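Local structure of AB hydrolase-1 domain-containing protein (Streptococcus mutans, 4L9A) at residues Pro234-Ser239 / Leu279-Gln284; Glu246-Glu251 / Thr259-Cys264. The protein probably acts as a carboxylesterase of the alpha/beta hydrolase fold, cleaving ester bonds in the cariogenic bacterium Streptococcus mutans. All coordinates share one frame; numbering follows the deposited sequence.

Interaction 1: residues Pro234-Ser239 / Leu279-Gln284; sequences PSIVFS and LEKVEQ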
# COMPACT_ATOMS: atom_id res chain seq x y z
N PRO A 234 3.97 4.98 16.35
CA PRO A 234 2.70 4.28 16.53
C PRO A 234 2.27 3.58 15.26
O PRO A 234 2.49 4.09 14.15
CB PRO A 234 1.70 5.39 16.88
CG PRO A 234 2.45 6.68 16.78
CD PRO A 234 3.80 6.43 16.21
N SER A 235 1.65 2.41 15.42
CA SER A 235 1.20 1.60 14.31
C SER A 235 -0.27 1.26 14.50
O SER A 235 -0.66 0.73 15.55
CB SER A 235 2.02 0.30 14.26
OG SER A 235 1.62 -0.51 13.18
N ILE A 236 -1.09 1.56 13.50
CA ILE A 236 -2.47 1.12 13.53
C ILE A 236 -2.67 0.11 12.40
O ILE A 236 -2.57 0.46 11.22
CB ILE A 236 -3.48 2.27 13.36
CG1 ILE A 236 -3.15 3.45 14.28
CG2 ILE A 236 -4.90 1.76 13.63
CD1 ILE A 236 -3.41 3.17 15.73
N VAL A 237 -2.90 -1.14 12.76
CA VAL A 237 -3.07 -2.20 11.76
C VAL A 237 -4.52 -2.67 11.75
O VAL A 237 -5.13 -2.89 12.80
CB VAL A 237 -2.10 -3.37 12.03
CG1 VAL A 237 -2.41 -4.59 11.14
CG2 VAL A 237 -0.66 -2.91 11.83
N PHE A 238 -5.08 -2.79 10.54
CA PHE A 238 -6.43 -3.31 10.34
C PHE A 238 -6.33 -4.62 9.59
O PHE A 238 -5.62 -4.73 8.59
CB PHE A 238 -7.28 -2.34 9.49
CG PHE A 238 -7.55 -1.02 10.15
CD1 PHE A 238 -6.57 -0.03 10.17
CD2 PHE A 238 -8.77 -0.76 10.73
CE1 PHE A 238 -6.81 1.20 10.78
CE2 PHE A 238 -9.03 0.46 11.35
CZ PHE A 238 -8.05 1.44 11.38
N SER A 239 -7.09 -5.61 10.05
CA SER A 239 -7.06 -6.92 9.44
C SER A 239 -8.37 -7.66 9.71
O SER A 239 -9.04 -7.40 10.71
CB SER A 239 -5.90 -7.73 10.03
OG SER A 239 -6.12 -9.12 9.88
N LEU A 279 -10.54 6.19 9.41
CA LEU A 279 -10.47 7.62 9.70
C LEU A 279 -10.62 7.92 11.18
O LEU A 279 -9.94 8.78 11.75
CB LEU A 279 -11.51 8.39 8.88
CG LEU A 279 -10.99 8.95 7.56
CD1 LEU A 279 -9.98 10.06 7.82
CD2 LEU A 279 -10.37 7.86 6.69
N GLU A 280 -11.54 7.21 11.82
CA GLU A 280 -11.75 7.36 13.26
C GLU A 280 -10.44 7.11 14.03
O GLU A 280 -10.03 7.92 14.87
CB GLU A 280 -12.85 6.39 13.70
CG GLU A 280 -13.48 6.67 15.03
CD GLU A 280 -14.63 5.72 15.31
OE1 GLU A 280 -15.30 5.29 14.34
OE2 GLU A 280 -14.86 5.39 16.49
N LYS A 281 -9.78 5.99 13.75
CA LYS A 281 -8.49 5.69 14.38
C LYS A 281 -7.40 6.70 14.00
O LYS A 281 -6.58 7.08 14.82
CB LYS A 281 -8.02 4.29 14.00
CG LYS A 281 -9.02 3.21 14.34
CD LYS A 281 -9.53 3.38 15.75
CE LYS A 281 -10.77 2.54 15.98
NZ LYS A 281 -11.41 2.92 17.26
N VAL A 282 -7.40 7.14 12.74
CA VAL A 282 -6.39 8.09 12.29
C VAL A 282 -6.53 9.42 13.02
O VAL A 282 -5.55 9.98 13.51
CB VAL A 282 -6.48 8.33 10.77
CG1 VAL A 282 -5.90 9.69 10.43
CG2 VAL A 282 -5.74 7.23 10.03
N GLU A 283 -7.76 9.92 13.10
CA GLU A 283 -8.02 11.18 13.78
C GLU A 283 -7.58 11.10 15.24
O GLU A 283 -6.98 12.03 15.77
CB GLU A 283 -9.51 11.52 13.70
CG GLU A 283 -9.93 12.10 12.35
CD GLU A 283 -11.41 11.92 12.08
OE1 GLU A 283 -12.13 11.43 12.97
OE2 GLU A 283 -11.85 12.29 10.97
N GLN A 284 -7.87 9.97 15.87
CA GLN A 284 -7.49 9.75 17.26
C GLN A 284 -5.98 9.73 17.42
O GLN A 284 -5.44 10.28 18.37
CB GLN A 284 -8.10 8.44 17.77
CG GLN A 284 -7.51 7.94 19.07
CD GLN A 284 -8.16 6.65 19.54
OE1 GLN A 284 -8.44 5.76 18.75
NE2 GLN A 284 -8.41 6.57 20.84
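One of the helices that flank the central sheet of the alpha/beta hydrolase fold, helix 275-287, meets strand 235-239 here, with Lys281 resting on Ile236 and Phe238. The backbones stay well apart: the nearest CA atoms, those of Ile236 and Lys281, are 7.6 Å from each other, and side chains fill the gap. What touches is the aliphatic root of the lysine. Its CG lies 3.6 Å from Phe238 CZ, the far corner of the ring, and its CB is 3.9 Å from the same CZ. The lysine methylenes approach the ring obliquely, in an apolar carbon-to-carbon contact. On the other residue the work is done by the gamma methyl: Ile236 CG2 comes to 4.0 Å from Lys281 CB, and the two side chains run at about a right angle to each other. With chi1 (to CG1) at -48°, CG1 stands beside the backbone N, and CG2, anti to that N, is the branch that meets the lysine. The lysine chain folds at chi2 (-47°) and its outer part then leads away from the strand, so that the hydrocarbon half covers buried apolar groups while the charged end departs from them. Ile236 also reaches Leu285 one helical turn further on, and Phe238 touches Ser277 and Ile278 near the start of the helix. Strand 235-239 itself lies between parallel strands 134-141 and 260-263, and Val282 carries the same helix over to Ile139 of the former.

Interaction 2: residues Glu246-Glu251 / Thr259-Cys264; sequences EYLESE and TKLILC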
# COMPACT_ATOMS: atom_id res chain seq x y z
N GLU A 246 -1.29 -13.73 13.86
CA GLU A 246 -0.24 -13.39 12.91
C GLU A 246 0.22 -11.93 13.11
O GLU A 246 1.40 -11.66 13.29
CB GLU A 246 -0.75 -13.61 11.48
CG GLU A 246 0.12 -12.96 10.38
CD GLU A 246 -0.58 -12.97 9.02
OE1 GLU A 246 -1.69 -13.52 8.92
OE2 GLU A 246 -0.01 -12.41 8.05
N TYR A 247 -0.74 -11.01 13.11
CA TYR A 247 -0.43 -9.59 13.28
C TYR A 247 0.07 -9.23 14.69
O TYR A 247 1.01 -8.45 14.82
CB TYR A 247 -1.61 -8.72 12.84
CG TYR A 247 -1.65 -8.60 11.33
CD1 TYR A 247 -0.60 -8.00 10.63
CD2 TYR A 247 -2.71 -9.10 10.60
CE1 TYR A 247 -0.62 -7.89 9.27
CE2 TYR A 247 -2.73 -9.00 9.22
CZ TYR A 247 -1.68 -8.39 8.57
OH TYR A 247 -1.70 -8.29 7.21
N LEU A 248 -0.52 -9.83 15.72
CA LEU A 248 -0.02 -9.64 17.08
C LEU A 248 1.46 -10.01 17.21
O LEU A 248 2.20 -9.37 17.95
CB LEU A 248 -0.85 -10.45 18.08
CG LEU A 248 -2.24 -9.92 18.42
CD1 LEU A 248 -2.88 -10.77 19.53
CD2 LEU A 248 -2.15 -8.45 18.85
N GLU A 249 1.89 -11.05 16.49
CA GLU A 249 3.27 -11.51 16.55
C GLU A 249 4.15 -10.88 15.47
O GLU A 249 5.32 -11.26 15.31
CB GLU A 249 3.34 -13.02 16.34
CG GLU A 249 2.72 -13.85 17.44
CD GLU A 249 2.71 -15.32 17.07
OE1 GLU A 249 2.94 -15.62 15.87
OE2 GLU A 249 2.47 -16.16 17.96
N SER A 250 3.60 -9.93 14.72
CA SER A 250 4.27 -9.48 13.50
C SER A 250 5.20 -8.30 13.70
O SER A 250 5.20 -7.64 14.75
CB SER A 250 3.25 -9.10 12.43
OG SER A 250 2.73 -7.81 12.70
N GLU A 251 5.95 -8.01 12.65
CA GLU A 251 6.86 -6.89 12.59
C GLU A 251 6.13 -5.54 12.50
O GLU A 251 6.78 -4.48 12.55
CB GLU A 251 7.77 -7.04 11.37
CG GLU A 251 7.01 -7.20 10.04
CD GLU A 251 6.62 -8.66 9.75
OE1 GLU A 251 6.40 -9.44 10.70
OE2 GLU A 251 6.55 -9.03 8.56
N THR A 259 -0.31 2.38 19.56
CA THR A 259 -0.41 1.29 18.59
C THR A 259 -1.65 0.45 18.85
O THR A 259 -1.95 0.13 20.00
CB THR A 259 0.84 0.39 18.66
OG1 THR A 259 1.94 1.06 18.03
CG2 THR A 259 0.60 -0.93 17.95
N LYS A 260 -2.38 0.11 17.79
CA LYS A 260 -3.58 -0.74 17.90
C LYS A 260 -3.67 -1.77 16.78
O LYS A 260 -3.23 -1.53 15.65
CB LYS A 260 -4.86 0.10 17.87
CG LYS A 260 -4.94 1.24 18.87
CD LYS A 260 -6.35 1.83 18.92
CE LYS A 260 -6.45 2.97 19.92
NZ LYS A 260 -5.74 2.63 21.18
N LEU A 261 -4.26 -2.92 17.10
CA LEU A 261 -4.69 -3.86 16.07
C LEU A 261 -6.21 -3.86 16.05
O LEU A 261 -6.85 -4.18 17.04
CB LEU A 261 -4.16 -5.27 16.36
CG LEU A 261 -4.67 -6.40 15.45
CD1 LEU A 261 -4.26 -6.15 14.01
CD2 LEU A 261 -4.18 -7.77 15.94
N ILE A 262 -6.77 -3.46 14.91
CA ILE A 262 -8.22 -3.37 14.73
C ILE A 262 -8.70 -4.52 13.85
O ILE A 262 -8.28 -4.64 12.70
CB ILE A 262 -8.62 -2.02 14.07
CG1 ILE A 262 -8.08 -0.84 14.89
CG2 ILE A 262 -10.14 -1.91 13.91
CD1 ILE A 262 -8.39 -0.95 16.40
N LEU A 263 -9.57 -5.37 14.38
CA LEU A 263 -10.11 -6.48 13.60
C LEU A 263 -11.44 -6.07 12.98
O LEU A 263 -12.35 -5.65 13.69
CB LEU A 263 -10.28 -7.75 14.46
CG LEU A 263 -9.05 -8.32 15.19
CD1 LEU A 263 -9.37 -9.66 15.92
CD2 LEU A 263 -7.91 -8.50 14.21
N CYS A 264 -11.55 -6.18 11.65
CA CYS A 264 -12.75 -5.77 10.93
C CYS A 264 -12.70 -6.29 9.49
O CYS A 264 -11.65 -6.77 9.04
CB CYS A 264 -12.85 -4.23 10.90
SG CYS A 264 -11.48 -3.46 9.98
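Where helix 244-248 ends, its last residue, the exposed Leu248, passes strand 260-263 with its CA 7.5 Å from that of Leu261, and Glu249 is the first residue to leave helical geometry. Leu261 reaches across the gap with both delta methyls, its CG held anti to the backbone N (chi1 173°), and each methyl has its own main partner. Leu261 CD2 lies 3.6 Å from Leu248 CD2 and 3.8 Å from Leu248 CG, the two leucines crossing at about a right angle. Leu261 CD1 instead packs on the base of the tyrosine, 3.9 Å from Tyr247 CB. The phenol leads away from the strand. Behind the contact the chain turns: Tyr247 O accepts from both Ser250 N (3.0 Å) and Ser250 OG (2.8 Å), the hydroxyl lying in the carbonyl plane on a lone pair. The polar groups of Tyr247 and Ser250 are thus paired away from this interface, Tyr247 O with Ser250 and the phenol OH with Pro143 O. Across the interface only hydrocarbon meets hydrocarbon, so shape and the burial of apolar surface, rather than any directional bond, hold helix to strand.

Overall arrangement
Interactions 1 and 2 lie on opposite faces of the same two neighbouring strands, their centres 11 Å apart. Parallel strands 235-239 and 260-263 are stitched together by probable hydrogen bonds, Val237 O to Ile262 N at 2.7 Å and Ser235 O to Lys260 N at 2.9 Å. Helix 244-248 lies in the connection between these strands; because residues 246-264 fall between 239 and 279, interaction 2 is nested within the loop that interaction 1 closes. Tyr247 CE2 also lies 3.4 Å from Ser239 OG. In alpha/beta hydrolases the catalytic acid and histidine generally follow late strands of the sheet, and these two are the last in the chain; neither contact is itself assigned to a site.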